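Local coordinates for protein N-alpha-acetyltransferase 35, NatC auxiliary subunit (Saccharomyces cerevisiae, PDB 6YGA) that serves as the auxiliary subunit of the NatC N-terminal acetyltransferase, which acetylates the N-terminal methionine of the L-A virus Gag protein, at residues Asn488-Glu491 against Ser492-Ala496. Numbering follows the deposited sequence.
Sequences NDIE and SNINA
Four successive i to i+4 backbone hydrogen bonds join Asn488-Glu491 to Ser492-Ala496, running from Ser492 N to Asn488 O at 2.9 Å through to Asn495 N to Glu491 O at 2.8 Å; this unbroken pattern, with N-H...O angles of at least 153°, identifies regular alpha helix. On the apolar side, Ile490 and Ile494 lie one turn apart. The branch methyl CG2 of Ile490, which lies opposite the backbone N, meets the terminal methyl CD1 of Ile494 at 4.1 Å, which is van der Waals contact. With chi2 extended (178°), CD1 of Ile494 reaches back toward the preceding turn, while its CG1 passes 3.3 Å from Ile490 O. Both isoleucines are buried and also rest on Leu531 of helix 511-564. A polar pair occupies a neighbouring face: Glu491 bends at chi2, and its OE1 comes within 3.2 Å of Asn495 ND2, with the carboxylate and amide planes 67° apart, so the two flat groups are steeply turned rather than stacked. The other carboxylate oxygen, OE2, forms a salt bridge with Lys535 of helix 511-564, which would limit rotation of the carboxylate. Buried isoleucines spaced i, i+4 against exposed Asn488, Asp489 and Asn495 are characteristic of an amphipathic helix; here helix 465-506 packs on helix 511-564 in an antiparallel hairpin, within the range of the NAA35-like TPR-repeat family, and Glu491-Lys535 links the two helices.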
loop_
_atom_site.group_PDB
_atom_site.type_symbol
_atom_site.label_atom_id
_atom_site.label_comp_id
_atom_site.label_asym_id
_atom_site.label_seq_id
_atom_site.Cartn_x
_atom_site.Cartn_y
_atom_site.Cartn_z
ATOM N N ASN B 488 -14.450 -37.966 2.429
ATOM C CA ASN B 488 -14.772 -39.380 2.260
ATOM C C ASN B 488 -13.684 -40.268 2.854
ATOM O O ASN B 488 -13.983 -41.308 3.452
ATOM C CB ASN B 488 -14.986 -39.702 0.779
ATOM C CG ASN B 488 -16.242 -39.056 0.208
ATOM O OD1 ASN B 488 -17.162 -38.694 0.942
ATOM N ND2 ASN B 488 -16.286 -38.918 -1.114
ATOM N N ASP B 489 -12.415 -39.876 2.703
ATOM C CA ASP B 489 -11.334 -40.639 3.320
ATOM C C ASP B 489 -11.435 -40.606 4.839
ATOM O O ASP B 489 -11.198 -41.620 5.508
ATOM C CB ASP B 489 -9.977 -40.101 2.867
ATOM C CG ASP B 489 -9.668 -40.447 1.430
ATOM O OD1 ASP B 489 -10.432 -41.232 0.833
ATOM O OD2 ASP B 489 -8.664 -39.934 0.895
ATOM N N ILE B 490 -11.784 -39.446 5.400
ATOM C CA ILE B 490 -11.980 -39.346 6.843
ATOM C C ILE B 490 -13.102 -40.274 7.289
ATOM O O ILE B 490 -12.967 -41.016 8.270
ATOM C CB ILE B 490 -12.269 -37.889 7.248
ATOM C CG1 ILE B 490 -11.100 -36.980 6.865
ATOM C CG2 ILE B 490 -12.561 -37.807 8.740
ATOM C CD1 ILE B 490 -9.802 -37.332 7.559
ATOM N N GLU B 491 -14.230 -40.242 6.574
ATOM C CA GLU B 491 -15.356 -41.099 6.925
ATOM C C GLU B 491 -14.983 -42.571 6.810
ATOM O O GLU B 491 -15.429 -43.396 7.615
ATOM C CB GLU B 491 -16.559 -40.771 6.041
ATOM C CG GLU B 491 -17.640 -39.971 6.748
ATOM C CD GLU B 491 -18.400 -40.800 7.766
ATOM O OE1 GLU B 491 -18.607 -42.005 7.514
ATOM O OE2 GLU B 491 -18.788 -40.250 8.818
ATOM N N SER B 492 -14.161 -42.916 5.817
ATOM C CA SER B 492 -13.690 -44.291 5.690
ATOM C C SER B 492 -12.873 -44.712 6.907
ATOM O O SER B 492 -13.003 -45.842 7.390
ATOM C CB SER B 492 -12.873 -44.443 4.406
ATOM O OG SER B 492 -12.132 -45.649 4.410
ATOM N N ASN B 493 -12.028 -43.813 7.422
ATOM C CA ASN B 493 -11.257 -44.127 8.621
ATOM C C ASN B 493 -12.162 -44.230 9.843
ATOM O O ASN B 493 -11.948 -45.087 10.709
ATOM C CB ASN B 493 -10.172 -43.071 8.846
ATOM C CG ASN B 493 -9.124 -43.060 7.746
ATOM O OD1 ASN B 493 -8.943 -44.045 7.034
ATOM N ND2 ASN B 493 -8.422 -41.941 7.609
ATOM N N ILE B 494 -13.176 -43.363 9.931
ATOM C CA ILE B 494 -14.120 -43.428 11.042
ATOM C C ILE B 494 -14.886 -44.745 11.012
ATOM O O ILE B 494 -15.052 -45.406 12.043
ATOM C CB ILE B 494 -15.071 -42.215 11.013
ATOM C CG1 ILE B 494 -14.314 -40.921 11.334
ATOM C CG2 ILE B 494 -16.225 -42.411 11.990
ATOM C CD1 ILE B 494 -15.177 -39.670 11.277
ATOM N N ASN B 495 -15.350 -45.157 9.828
ATOM C CA ASN B 495 -16.115 -46.397 9.728
ATOM C C ASN B 495 -15.256 -47.619 10.027
ATOM O O ASN B 495 -15.766 -48.616 10.552
ATOM C CB ASN B 495 -16.750 -46.518 8.341
ATOM C CG ASN B 495 -17.961 -45.619 8.174
ATOM O OD1 ASN B 495 -18.683 -45.348 9.134
ATOM N ND2 ASN B 495 -18.189 -45.151 6.951
ATOM N N ALA B 496 -13.961 -47.565 9.705
ATOM C CA ALA B 496 -13.074 -48.679 10.031
ATOM C C ALA B 496 -13.005 -48.899 11.537
ATOM O O ALA B 496 -13.003 -50.043 12.006
ATOM C CB ALA B 496 -11.681 -48.428 9.456
#